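Local coordinates for Mab-21 domain-containing protein (Tribolium castaneum, PDB 7LT2) that catalyses the formation of 2',3'-cGAMP from ATP and GTP and acts as an innate immune sensor of double-stranded RNA, at residues 44-49 / 135-140; 294-297 / 303-306; 308-313 / 353-358. One frame throughout, in Å; residues are numbered along the deposited sequence.

Contact 1: residues 44-49 / 135-140; sequences PLFKAL and LRWMES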
loop_
_atom_site.group_PDB
_atom_site.type_symbol
_atom_site.label_atom_id
_atom_site.label_comp_id
_atom_site.label_asym_id
_atom_site.label_seq_id
_atom_site.Cartn_x
_atom_site.Cartn_y
_atom_site.Cartn_z
ATOM N N PRO A 44 25.902 -4.363 -9.429
ATOM C CA PRO A 44 25.479 -5.153 -10.596
ATOM C C PRO A 44 24.439 -6.212 -10.271
ATOM O O PRO A 44 23.593 -6.510 -11.122
ATOM C CB PRO A 44 26.793 -5.782 -11.082
ATOM C CG PRO A 44 27.858 -4.849 -10.588
ATOM C CD PRO A 44 27.363 -4.345 -9.261
ATOM N N LEU A 45 24.478 -6.802 -9.074
ATOM C CA LEU A 45 23.472 -7.799 -8.722
ATOM C C LEU A 45 22.089 -7.167 -8.613
ATOM O O LEU A 45 21.097 -7.765 -9.046
ATOM C CB LEU A 45 23.851 -8.499 -7.417
ATOM C CG LEU A 45 22.885 -9.577 -6.910
ATOM C CD1 LEU A 45 22.548 -10.603 -7.986
ATOM C CD2 LEU A 45 23.474 -10.269 -5.679
ATOM N N PHE A 46 21.997 -5.954 -8.052
ATOM C CA PHE A 46 20.709 -5.267 -8.048
ATOM C C PHE A 46 20.242 -4.978 -9.462
ATOM O O PHE A 46 19.061 -5.152 -9.779
ATOM C CB PHE A 46 20.764 -3.961 -7.252
ATOM C CG PHE A 46 19.529 -3.105 -7.429
ATOM C CD1 PHE A 46 18.306 -3.521 -6.925
ATOM C CD2 PHE A 46 19.584 -1.909 -8.132
ATOM C CE1 PHE A 46 17.160 -2.748 -7.101
ATOM C CE2 PHE A 46 18.438 -1.132 -8.311
ATOM C CZ PHE A 46 17.232 -1.555 -7.792
ATOM N N LYS A 47 21.151 -4.527 -10.329
ATOM C CA LYS A 47 20.747 -4.243 -11.702
ATOM C C LYS A 47 20.225 -5.500 -12.381
ATOM O O LYS A 47 19.234 -5.451 -13.120
ATOM C CB LYS A 47 21.913 -3.646 -12.487
ATOM C CG LYS A 47 21.516 -3.135 -13.865
ATOM C CD LYS A 47 22.694 -2.488 -14.559
ATOM C CE LYS A 47 22.280 -1.886 -15.893
ATOM N NZ LYS A 47 23.364 -1.028 -16.425
ATOM N N ALA A 48 20.857 -6.646 -12.110
ATOM C CA ALA A 48 20.415 -7.900 -12.712
ATOM C C ALA A 48 19.066 -8.346 -12.156
ATOM O O ALA A 48 18.212 -8.826 -12.910
ATOM C CB ALA A 48 21.470 -8.987 -12.493
ATOM N N LEU A 49 18.857 -8.199 -10.842
ATOM C CA LEU A 49 17.610 -8.651 -10.228
ATOM C C LEU A 49 16.437 -7.733 -10.550
ATOM O O LEU A 49 15.295 -8.201 -10.643
ATOM C CB LEU A 49 17.772 -8.732 -8.715
ATOM C CG LEU A 49 18.516 -9.956 -8.188
ATOM C CD1 LEU A 49 18.953 -9.694 -6.759
ATOM C CD2 LEU A 49 17.593 -11.156 -8.254
ATOM N N LEU A 135 16.284 -7.384 3.709
ATOM C CA LEU A 135 16.139 -6.012 4.183
ATOM C C LEU A 135 17.496 -5.376 4.469
ATOM O O LEU A 135 17.718 -4.200 4.156
ATOM C CB LEU A 135 15.244 -5.981 5.423
ATOM C CG LEU A 135 13.755 -6.243 5.167
ATOM C CD1 LEU A 135 13.042 -6.629 6.459
ATOM C CD2 LEU A 135 13.091 -5.017 4.549
ATOM N N ARG A 136 18.423 -6.142 5.053
ATOM C CA ARG A 136 19.754 -5.603 5.324
ATOM C C ARG A 136 20.497 -5.297 4.031
ATOM O O ARG A 136 21.219 -4.296 3.945
ATOM C CB ARG A 136 20.556 -6.578 6.188
ATOM C CG ARG A 136 20.014 -6.706 7.595
ATOM C CD ARG A 136 20.995 -7.400 8.522
ATOM N NE ARG A 136 21.154 -8.810 8.192
ATOM C CZ ARG A 136 20.337 -9.771 8.601
ATOM N NH1 ARG A 136 19.272 -9.505 9.341
ATOM N NH2 ARG A 136 20.597 -11.031 8.265
ATOM N N TRP A 137 20.324 -6.144 3.014
ATOM C CA TRP A 137 20.976 -5.909 1.731
ATOM C C TRP A 137 20.468 -4.628 1.085
ATOM O O TRP A 137 21.259 -3.822 0.582
ATOM C CB TRP A 137 20.747 -7.107 0.812
ATOM C CG TRP A 137 21.306 -6.958 -0.566
ATOM C CD1 TRP A 137 22.589 -7.198 -0.958
ATOM C CD2 TRP A 137 20.592 -6.566 -1.740
ATOM N NE1 TRP A 137 22.721 -6.970 -2.310
ATOM C CE2 TRP A 137 21.507 -6.585 -2.812
ATOM C CE3 TRP A 137 19.266 -6.208 -1.993
ATOM C CZ2 TRP A 137 21.141 -6.249 -4.113
ATOM C CZ3 TRP A 137 18.902 -5.872 -3.286
ATOM C CH2 TRP A 137 19.837 -5.897 -4.331
ATOM N N MET A 138 19.149 -4.414 1.101
ATOM C CA MET A 138 18.598 -3.209 0.490
ATOM C C MET A 138 18.998 -1.959 1.269
ATOM O O MET A 138 19.331 -0.932 0.671
ATOM C CB MET A 138 17.074 -3.323 0.391
ATOM C CG MET A 138 16.393 -2.100 -0.200
ATOM S SD MET A 138 16.942 -1.740 -1.886
ATOM C CE MET A 138 16.169 -3.070 -2.795
ATOM N N GLU A 139 18.974 -2.031 2.603
ATOM C CA GLU A 139 19.410 -0.904 3.423
ATOM C C GLU A 139 20.847 -0.512 3.095
ATOM O O GLU A 139 21.158 0.673 2.932
ATOM C CB GLU A 139 19.262 -1.259 4.906
ATOM C CG GLU A 139 19.910 -0.282 5.866
ATOM C CD GLU A 139 19.862 -0.771 7.307
ATOM O OE1 GLU A 139 19.417 -1.914 7.542
ATOM O OE2 GLU A 139 20.274 -0.008 8.208
ATOM N N SER A 140 21.737 -1.503 2.982
ATOM C CA SER A 140 23.123 -1.221 2.625
ATOM C C SER A 140 23.221 -0.570 1.250
ATOM O O SER A 140 23.959 0.407 1.067
ATOM C CB SER A 140 23.939 -2.516 2.676
ATOM O OG SER A 140 25.246 -2.322 2.175
#

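Contact 2: residues 294-297 / 303-306; sequences QSFW and EVFM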
loop_
_atom_site.group_PDB
_atom_site.type_symbol
_atom_site.label_atom_id
_atom_site.label_comp_id
_atom_site.label_asym_id
_atom_site.label_seq_id
_atom_site.Cartn_x
_atom_site.Cartn_y
_atom_site.Cartn_z
ATOM N N GLN A 294 -22.442 -5.790 -10.493
ATOM C CA GLN A 294 -21.682 -4.605 -10.887
ATOM C C GLN A 294 -22.538 -3.340 -10.856
ATOM O O GLN A 294 -22.020 -2.245 -10.612
ATOM C CB GLN A 294 -21.080 -4.801 -12.280
ATOM C CG GLN A 294 -19.811 -5.622 -12.257
ATOM C CD GLN A 294 -18.787 -5.043 -11.303
ATOM O OE1 GLN A 294 -18.274 -3.942 -11.523
ATOM N NE2 GLN A 294 -18.492 -5.776 -10.227
ATOM N N SER A 295 -23.847 -3.465 -11.089
ATOM C CA SER A 295 -24.710 -2.289 -11.134
ATOM C C SER A 295 -24.822 -1.589 -9.786
ATOM O O SER A 295 -25.228 -0.424 -9.742
ATOM C CB SER A 295 -26.098 -2.686 -11.632
ATOM O OG SER A 295 -26.637 -3.718 -10.825
ATOM N N PHE A 296 -24.461 -2.266 -8.693
ATOM C CA PHE A 296 -24.570 -1.657 -7.369
ATOM C C PHE A 296 -23.785 -0.355 -7.288
ATOM O O PHE A 296 -24.238 0.618 -6.672
ATOM C CB PHE A 296 -24.080 -2.646 -6.313
ATOM C CG PHE A 296 -23.988 -2.072 -4.930
ATOM C CD1 PHE A 296 -25.130 -1.840 -4.183
ATOM C CD2 PHE A 296 -22.749 -1.792 -4.366
ATOM C CE1 PHE A 296 -25.044 -1.320 -2.902
ATOM C CE2 PHE A 296 -22.652 -1.275 -3.085
ATOM C CZ PHE A 296 -23.803 -1.037 -2.350
ATOM N N TRP A 297 -22.617 -0.308 -7.924
ATOM C CA TRP A 297 -21.729 0.840 -7.818
ATOM C C TRP A 297 -22.200 2.043 -8.624
ATOM O O TRP A 297 -21.587 3.113 -8.527
ATOM C CB TRP A 297 -20.321 0.411 -8.234
ATOM C CG TRP A 297 -19.882 -0.802 -7.456
ATOM C CD1 TRP A 297 -19.722 -2.071 -7.935
ATOM C CD2 TRP A 297 -19.594 -0.863 -6.052
ATOM N NE1 TRP A 297 -19.337 -2.912 -6.921
ATOM C CE2 TRP A 297 -19.254 -2.199 -5.754
ATOM C CE3 TRP A 297 -19.592 0.081 -5.019
ATOM C CZ2 TRP A 297 -18.909 -2.617 -4.466
ATOM C CZ3 TRP A 297 -19.244 -0.334 -3.735
ATOM C CH2 TRP A 297 -18.909 -1.674 -3.472
ATOM N N GLU A 303 -26.849 5.959 -1.357
ATOM C CA GLU A 303 -27.259 4.567 -1.208
ATOM C C GLU A 303 -26.056 3.634 -1.100
ATOM O O GLU A 303 -26.061 2.700 -0.287
ATOM C CB GLU A 303 -28.162 4.134 -2.364
ATOM C CG GLU A 303 -28.663 2.709 -2.198
ATOM C CD GLU A 303 -29.714 2.310 -3.212
ATOM O OE1 GLU A 303 -30.090 3.148 -4.063
ATOM O OE2 GLU A 303 -30.166 1.147 -3.147
ATOM N N VAL A 304 -25.016 3.861 -1.905
ATOM C CA VAL A 304 -23.819 3.029 -1.802
ATOM C C VAL A 304 -23.171 3.202 -0.432
ATOM O O VAL A 304 -22.781 2.221 0.216
ATOM C CB VAL A 304 -22.836 3.353 -2.943
ATOM C CG1 VAL A 304 -21.536 2.552 -2.786
ATOM C CG2 VAL A 304 -23.471 3.060 -4.294
ATOM N N PHE A 305 -23.049 4.448 0.029
ATOM C CA PHE A 305 -22.456 4.707 1.340
ATOM C C PHE A 305 -23.255 4.038 2.454
ATOM O O PHE A 305 -22.688 3.347 3.309
ATOM C CB PHE A 305 -22.357 6.216 1.579
ATOM C CG PHE A 305 -21.997 6.591 3.001
ATOM C CD1 PHE A 305 -20.715 6.381 3.487
ATOM C CD2 PHE A 305 -22.934 7.179 3.835
ATOM C CE1 PHE A 305 -20.380 6.728 4.786
ATOM C CE2 PHE A 305 -22.607 7.530 5.137
ATOM C CZ PHE A 305 -21.330 7.306 5.613
ATOM N N MET A 306 -24.575 4.242 2.469
ATOM C CA MET A 306 -25.397 3.673 3.532
ATOM C C MET A 306 -25.376 2.152 3.507
ATOM O O MET A 306 -25.324 1.504 4.559
ATOM C CB MET A 306 -26.835 4.182 3.418
ATOM C CG MET A 306 -27.004 5.649 3.781
ATOM S SD MET A 306 -26.503 6.004 5.478
ATOM C CE MET A 306 -27.564 4.876 6.372
#

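Contact 3: residues 308-313 / 353-358; sequences TLREYN and DIENNP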
loop_
_atom_site.group_PDB
_atom_site.type_symbol
_atom_site.label_atom_id
_atom_site.label_comp_id
_atom_site.label_asym_id
_atom_site.label_seq_id
_atom_site.Cartn_x
_atom_site.Cartn_y
_atom_site.Cartn_z
ATOM N N THR A 308 -23.024 0.039 2.161
ATOM C CA THR A 308 -21.727 -0.523 2.528
ATOM C C THR A 308 -21.402 -0.251 3.991
ATOM O O THR A 308 -20.742 -1.069 4.635
ATOM C CB THR A 308 -20.609 0.006 1.619
ATOM O OG1 THR A 308 -20.552 1.441 1.653
ATOM C CG2 THR A 308 -20.817 -0.463 0.184
ATOM N N LEU A 309 -21.878 0.873 4.537
ATOM C CA LEU A 309 -21.680 1.134 5.960
ATOM C C LEU A 309 -22.403 0.100 6.813
ATOM O O LEU A 309 -21.852 -0.390 7.806
ATOM C CB LEU A 309 -22.154 2.545 6.314
ATOM C CG LEU A 309 -22.083 2.956 7.793
ATOM C CD1 LEU A 309 -20.655 2.941 8.330
ATOM C CD2 LEU A 309 -22.713 4.328 8.003
ATOM N N ARG A 310 -23.635 -0.251 6.435
ATOM C CA ARG A 310 -24.369 -1.294 7.146
ATOM C C ARG A 310 -23.643 -2.634 7.081
ATOM O O ARG A 310 -23.557 -3.351 8.087
ATOM C CB ARG A 310 -25.777 -1.425 6.565
ATOM C CG ARG A 310 -26.686 -0.235 6.838
ATOM C CD ARG A 310 -28.069 -0.468 6.251
ATOM N NE ARG A 310 -28.909 0.721 6.331
ATOM C CZ ARG A 310 -29.651 1.044 7.381
ATOM N NH1 ARG A 310 -29.685 0.285 8.465
ATOM N NH2 ARG A 310 -30.379 2.157 7.342
ATOM N N GLU A 311 -23.125 -2.994 5.896
ATOM C CA GLU A 311 -22.450 -4.281 5.733
ATOM C C GLU A 311 -21.108 -4.289 6.463
ATOM O O GLU A 311 -20.722 -5.308 7.049
ATOM C CB GLU A 311 -22.292 -4.610 4.239
ATOM C CG GLU A 311 -23.300 -5.633 3.719
ATOM C CD GLU A 311 -23.110 -6.991 4.350
ATOM O OE1 GLU A 311 -22.091 -7.645 4.037
ATOM O OE2 GLU A 311 -23.980 -7.396 5.159
ATOM N N TYR A 312 -20.396 -3.158 6.447
ATOM C CA TYR A 312 -19.185 -3.000 7.248
ATOM C C TYR A 312 -19.468 -3.239 8.730
ATOM O O TYR A 312 -18.704 -3.933 9.414
ATOM C CB TYR A 312 -18.609 -1.601 7.001
ATOM C CG TYR A 312 -17.504 -1.145 7.925
ATOM C CD1 TYR A 312 -16.298 -1.823 7.987
ATOM C CD2 TYR A 312 -17.654 0.001 8.694
ATOM C CE1 TYR A 312 -15.281 -1.393 8.819
ATOM C CE2 TYR A 312 -16.644 0.443 9.521
ATOM C CZ TYR A 312 -15.460 -0.254 9.579
ATOM O OH TYR A 312 -14.456 0.194 10.407
ATOM N N ASN A 313 -20.580 -2.698 9.234
ATOM C CA ASN A 313 -20.945 -2.936 10.625
ATOM C C ASN A 313 -21.207 -4.413 10.901
ATOM O O ASN A 313 -20.889 -4.903 11.992
ATOM C CB ASN A 313 -22.171 -2.101 10.998
ATOM C CG ASN A 313 -22.331 -1.950 12.495
ATOM O OD1 ASN A 313 -21.365 -2.077 13.244
ATOM N ND2 ASN A 313 -23.550 -1.678 12.938
ATOM N N ASP A 353 -28.829 7.445 13.340
ATOM C CA ASP A 353 -28.883 8.900 13.386
ATOM C C ASP A 353 -28.882 9.529 11.996
ATOM O O ASP A 353 -29.373 10.652 11.834
ATOM C CB ASP A 353 -27.703 9.433 14.205
ATOM C CG ASP A 353 -27.895 10.865 14.639
ATOM O OD1 ASP A 353 -28.864 11.130 15.380
ATOM O OD2 ASP A 353 -27.073 11.719 14.248
ATOM N N ILE A 354 -28.342 8.835 10.993
ATOM C CA ILE A 354 -28.242 9.378 9.642
ATOM C C ILE A 354 -29.192 8.701 8.663
ATOM O O ILE A 354 -29.431 9.257 7.579
ATOM C CB ILE A 354 -26.796 9.301 9.111
ATOM C CG1 ILE A 354 -26.388 7.847 8.867
ATOM C CG2 ILE A 354 -25.835 9.982 10.074
ATOM C CD1 ILE A 354 -24.970 7.688 8.344
ATOM N N GLU A 355 -29.710 7.518 8.997
ATOM C CA GLU A 355 -30.729 6.770 8.263
ATOM C C GLU A 355 -31.667 7.654 7.453
ATOM O O GLU A 355 -31.711 7.576 6.221
ATOM C CB GLU A 355 -31.549 5.952 9.263
ATOM C CG GLU A 355 -32.001 4.608 8.772
ATOM C CD GLU A 355 -32.180 3.628 9.909
ATOM O OE1 GLU A 355 -32.805 3.997 10.931
ATOM O OE2 GLU A 355 -31.673 2.494 9.790
ATOM N N ASN A 356 -32.423 8.499 8.153
ATOM C CA ASN A 356 -33.426 9.369 7.552
ATOM C C ASN A 356 -33.069 10.841 7.713
ATOM O O ASN A 356 -33.938 11.712 7.576
ATOM C CB ASN A 356 -34.797 9.084 8.166
ATOM C CG ASN A 356 -35.220 7.636 8.003
ATOM O OD1 ASN A 356 -35.093 7.058 6.924
ATOM N ND2 ASN A 356 -35.719 7.040 9.081
ATOM N N ASN A 357 -31.807 11.134 8.008
ATOM C CA ASN A 357 -31.337 12.501 8.229
ATOM C C ASN A 357 -29.959 12.631 7.606
ATOM O O ASN A 357 -28.937 12.616 8.305
ATOM C CB ASN A 357 -31.294 12.833 9.724
ATOM C CG ASN A 357 -32.662 12.775 10.376
ATOM O OD1 ASN A 357 -33.388 13.770 10.406
ATOM N ND2 ASN A 357 -33.021 11.607 10.902
ATOM N N PRO A 358 -29.885 12.752 6.278
ATOM C CA PRO A 358 -28.566 12.861 5.634
ATOM C C PRO A 358 -27.806 14.111 6.039
ATOM O O PRO A 358 -26.577 14.138 5.914
ATOM C CB PRO A 358 -28.900 12.853 4.134
ATOM C CG PRO A 358 -30.314 13.307 4.053
ATOM C CD PRO A 358 -30.988 12.810 5.304
#

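Contact 1: residues 44-49 / 135-140
Phe-46 on the short helix 44-49 meets Trp-137 and Met-138 on helix 131-147. The contact is buried and wholly apolar. The backbones stay well apart, with Phe-46 CA and Met-138 CA separated by 9.0 Å. Phe-46 does most of its touching near its root. Its CB lies 3.6 Å from Trp-137 CH2 and 3.9 Å from Trp-137 CZ2, so the far corner of the six-membered ring of the indole presses against the start of the side chain. Phe-46 CG is already further off, 4.2 Å from Trp-137 CH2. The ring then brings CD1 to 3.8 Å from the same CH2, which sits at the ring edge, near the phenyl plane. Further out, Phe-46 CE1 makes a looser contact with Met-138 CE at 4.4 Å. The two aromatic side chains cross at about a right angle. Trp-137 points its indole straight at the helix backbone: Phe-46 CA lies in the indole plane, at its edge. That reach comes from a CG placed opposite the backbone N (chi1 177°). The contact belongs to the nucleotidyltransferase core. Phe-46 also packs on Ile-75 and Leu-77 of strand 70-77, the strand that holds Asp-72, a catalytic magnesium ligand by similarity. Met-39 of helix 18-42 touches both Phe-46 and Met-138. The Met-138 chain bends at chi2 (60°) and again at chi3, and this carries its methyl group to the outer part of the phenyl ring.

Contact 2: residues 294-297 / 303-306
Val-304 of helix 301-318 puts its two methyl groups against Phe-296 and Trp-297. The methyls have separate tasks. CG1 stands opposite the backbone N (chi1 176°) and serves both aromatic side chains. It is 3.8 Å from Trp-297 CZ3 and 3.9 Å from Trp-297 CE3, on the benzo part of the indole. The same Val-304 CG1 lies 4.0 Å from Phe-296 CE2. CG2 takes the place beside the backbone N and meets main chain instead, 3.5 Å from Phe-296 O. The tip of the phenyl ring slides past the methyls to the helix itself, with Phe-296 CZ 4.1 Å from Val-304 CA. The two neighbouring aromatics use different first torsions. Phe-296 has CG opposite its backbone N (173°), whereas Trp-297 has CG opposite its own carbonyl carbon (-53°). With these torsions the two rings come together. The phenyl turns its edge to the face of the indole, with Phe-296 CD2 3.5 Å above the Trp-297 plane and over its centre, a T-shaped (edge-to-face) arrangement. This pair lies in the link between helix 278-291 and helix 301-318, in the HhH/H2TH-like helical domain of the Mab-21 family. The link adjoins the manganese site: the Trp-297 side chain comes within about 7 Å of the ion and touches Ile-289, one of the residues of that site. Lys-292, another of them, makes a cation-pi contact with Phe-296. The segment 294-297 is a turn of 3-10 helix, with a weak bond from Trp-297 N to Gln-294 O. Val-304 crosses Trp-297 at about a right angle, and it also packs on Ala-261 of helix 258-272.

Contact 3: residues 308-313 / 353-358
Arg-310 and Glu-355 form a salt bridge beside a small apolar contact between Leu-309 and Ile-354. The apolar pair is the buried half. Leu-309 and Ile-354 reach toward each other tip to tip, with Leu-309 CD2 4.1 Å from Ile-354 CD1. Ile-354 sets CG1 between its backbone N and carbonyl carbon (chi1 69°), and the straight chain beyond then carries CD1 toward helix 301-318. Leu-309 is backed by Leu-268 of helix 258-272 and by Ile-351, near the end of helix 337-354. The charged half lies on the solvent side, where Arg-310 is exposed and Glu-355 partly so. A single carboxylate oxygen takes both bonds. Arg-310 NH2 donates to Glu-355 OE2 at 2.8 Å and nearly straight, 163° at the hydrogen. Arg-310 NH1 is 3.3 Å from the same OE2 and its bond is weak and bent. For the NH2 bond OE2 uses its anti lone pair, turned away from OE1. Because both nitrogens share OE2, this is not the two-oxygen fork of an arginine-carboxylate pair. The guanidinium and carboxylate planes are nearly coplanar, 12° apart, and Glu-355 CG lies at the guanidinium edge, 3.3 Å from Arg-310 NH2. Glu-355 is the first residue to leave helical geometry, and the chain turns there, with Asn-357 N bonded to Ile-354 O at 3.1 Å. The contact joins helix 301-318 to the C-terminal end of helix 337-354 and the turn after it, in the helical lobe found in Mab-21 proteins.

Overall arrangement
Contact 1 lies in the nucleotidyltransferase core. Contacts 2 and 3 lie in the helical lobe, on the opposite side of the chain's centre. The nearest atoms of contact 1 are about 33 Å from contact 2 and about 29 Å from contact 3, and neither pair touches. Contacts 2 and 3 share helix 301-318 and have centres about 13 Å apart. They meet directly: Met-306 SD is 3.7 Å from Ile-354 CD1, and Phe-296 CE2 is 3.8 Å from Thr-308 CG2. Contacts 1 and 2 are buried and built from apolar side chains, with one methyl of contact 2 resting on a main-chain oxygen; neither has a hydrogen bond across. Contact 3 is only partly buried and adds paired charges at the surface.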